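Local structure of regulation of enolase protein 1 (Saccharomyces cerevisiae, 3O12) at residues V186-C191 / V200-W205. The protein functions in galactose metabolism through the GAL83 protein and may control the level of the enolase ENO1. Numbering follows the deposited sequence.
Sequences VGPMAC and VTFSEW
Pro188 sets its CB over one face of the Phe202 ring in a CH-pi contact, the two side chains crossing at a slant. Pro188 CB sits 3.4 Å from the centroid of the Phe202 ring, only 6° off its normal. Phe202 CB comes 3.9 Å from Pro188 CG. The first torsion sets CG opposite the carbonyl carbon (chi1 -60°), and the ring then runs in under the proline. Phe202 CG and CD1 each lie 3.5 Å from Pro188 CB, while CE1 also nears Pro188 CA. At the tip, Phe202 CZ meets the carbonyl O of Met189 edge-on, at 3.4 Å. Ala190 CB is near the same edge and also touches Val200 CG2.

Trp205 makes the contact at the Val186 end of strand 185-191. Trp205 CH2 lies 3.7 Å from Gly187 CA and 3.5 Å from Val186 O, and Val186 CG1 lies in the plane of the indole, at its edge. Trp205 NE1 is hydrogen-bonded to Thr28 O.

The axes of the segments 186-191 and 200-205 come within 8.7 Å and run nearly antiparallel (164°), but the two strands belong to different sheets, packed face to face as in a beta-sandwich. Strand 185-191 pairs with 68-78 and 102-105. Strand 199-208 lies between 48-52 and 83-91, and Leu51 of 48-52 touches both Ala190 and Phe202.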
loop_
_atom_site.group_PDB
_atom_site.type_symbol
_atom_site.label_atom_id
_atom_site.label_comp_id
_atom_site.label_asym_id
_atom_site.label_seq_id
_atom_site.Cartn_x
_atom_site.Cartn_y
_atom_site.Cartn_z
ATOM N N VAL A 186 3.145 -4.098 -7.783
ATOM C CA VAL A 186 3.404 -3.204 -6.663
ATOM C C VAL A 186 2.983 -1.790 -7.026
ATOM O O VAL A 186 3.130 -1.354 -8.172
ATOM C CB VAL A 186 4.900 -3.270 -6.203
ATOM C CG1 VAL A 186 5.860 -2.859 -7.321
ATOM C CG2 VAL A 186 5.134 -2.428 -4.941
ATOM N N GLY A 187 2.444 -1.058 -6.064
ATOM C CA GLY A 187 1.994 0.286 -6.360
ATOM C C GLY A 187 1.024 0.860 -5.344
ATOM O O GLY A 187 0.689 0.216 -4.341
ATOM N N PRO A 188 0.579 2.093 -5.573
ATOM C CA PRO A 188 -0.371 2.802 -4.714
ATOM C C PRO A 188 -1.599 1.981 -4.332
ATOM O O PRO A 188 -2.179 1.263 -5.147
ATOM C CB PRO A 188 -0.781 3.998 -5.588
ATOM C CG PRO A 188 0.448 4.268 -6.355
ATOM C CD PRO A 188 0.930 2.897 -6.757
HETATM N N MSE A 189 -2.009 2.124 -3.076
HETATM C CA MSE A 189 -3.229 1.510 -2.600
HETATM C C MSE A 189 -3.984 2.525 -1.743
HETATM O O MSE A 189 -3.374 3.322 -1.038
HETATM C CB MSE A 189 -2.844 0.261 -1.791
HETATM C CG MSE A 189 -3.917 -0.400 -0.960
HETATM SE SE MSE A 189 -4.199 0.372 0.813
HETATM C CE MSE A 189 -2.409 0.431 1.591
ATOM N N ALA A 190 -5.314 2.502 -1.811
ATOM C CA ALA A 190 -6.130 3.325 -0.918
ATOM C C ALA A 190 -7.506 2.693 -0.726
ATOM O O ALA A 190 -8.069 2.124 -1.666
ATOM C CB ALA A 190 -6.255 4.751 -1.459
ATOM N N CYS A 191 -8.040 2.801 0.490
ATOM C CA CYS A 191 -9.290 2.138 0.875
ATOM C C CYS A 191 -10.080 3.038 1.814
ATOM O O CYS A 191 -9.497 3.740 2.641
ATOM C CB CYS A 191 -9.019 0.824 1.650
ATOM S SG CYS A 191 -8.165 -0.431 0.734
ATOM N N VAL A 200 -6.181 11.253 -1.989
ATOM C CA VAL A 200 -4.772 10.898 -1.848
ATOM C C VAL A 200 -4.000 11.185 -3.134
ATOM O O VAL A 200 -4.464 10.860 -4.233
ATOM C CB VAL A 200 -4.592 9.392 -1.530
ATOM C CG1 VAL A 200 -3.161 9.119 -1.073
ATOM C CG2 VAL A 200 -5.587 8.932 -0.478
ATOM N N THR A 201 -2.822 11.789 -3.000
ATOM C CA THR A 201 -1.900 11.929 -4.120
ATOM C C THR A 201 -0.662 11.057 -3.929
ATOM O O THR A 201 -0.034 11.072 -2.870
ATOM C CB THR A 201 -1.472 13.394 -4.311
ATOM O OG1 THR A 201 -2.621 14.166 -4.683
ATOM C CG2 THR A 201 -0.422 13.513 -5.399
ATOM N N PHE A 202 -0.331 10.293 -4.964
ATOM C CA PHE A 202 0.873 9.485 -4.987
ATOM C C PHE A 202 1.861 10.073 -5.977
ATOM O O PHE A 202 1.473 10.494 -7.065
ATOM C CB PHE A 202 0.548 8.051 -5.405
ATOM C CG PHE A 202 -0.422 7.350 -4.490
ATOM C CD1 PHE A 202 0.030 6.621 -3.392
ATOM C CD2 PHE A 202 -1.790 7.423 -4.720
ATOM C CE1 PHE A 202 -0.873 5.979 -2.544
ATOM C CE2 PHE A 202 -2.695 6.778 -3.880
ATOM C CZ PHE A 202 -2.239 6.062 -2.790
ATOM N N SER A 203 3.136 10.096 -5.604
ATOM C CA SER A 203 4.162 10.683 -6.455
ATOM C C SER A 203 5.526 10.107 -6.122
ATOM O O SER A 203 5.642 9.248 -5.246
ATOM C CB SER A 203 4.177 12.208 -6.302
ATOM O OG SER A 203 4.567 12.581 -4.978
ATOM N N GLU A 204 6.564 10.567 -6.805
ATOM C CA GLU A 204 7.933 10.124 -6.514
ATOM C C GLU A 204 8.072 8.610 -6.530
ATOM O O GLU A 204 8.716 8.011 -5.673
ATOM C CB GLU A 204 8.441 10.730 -5.199
ATOM C CG GLU A 204 8.349 12.259 -5.227
ATOM C CD GLU A 204 9.057 12.942 -4.082
ATOM O OE1 GLU A 204 9.845 12.286 -3.367
ATOM O OE2 GLU A 204 8.828 14.160 -3.934
ATOM N N TRP A 205 7.474 8.000 -7.542
ATOM C CA TRP A 205 7.556 6.568 -7.758
ATOM C C TRP A 205 8.905 6.129 -8.287
ATOM O O TRP A 205 9.486 6.771 -9.175
ATOM C CB TRP A 205 6.510 6.167 -8.805
ATOM C CG TRP A 205 6.543 4.710 -9.168
ATOM C CD1 TRP A 205 6.981 4.161 -10.338
ATOM C CD2 TRP A 205 6.129 3.621 -8.339
ATOM N NE1 TRP A 205 6.850 2.791 -10.294
ATOM C CE2 TRP A 205 6.329 2.438 -9.078
ATOM C CE3 TRP A 205 5.605 3.534 -7.041
ATOM C CZ2 TRP A 205 6.022 1.175 -8.566
ATOM C CZ3 TRP A 205 5.300 2.275 -6.538
ATOM C CH2 TRP A 205 5.514 1.121 -7.300
#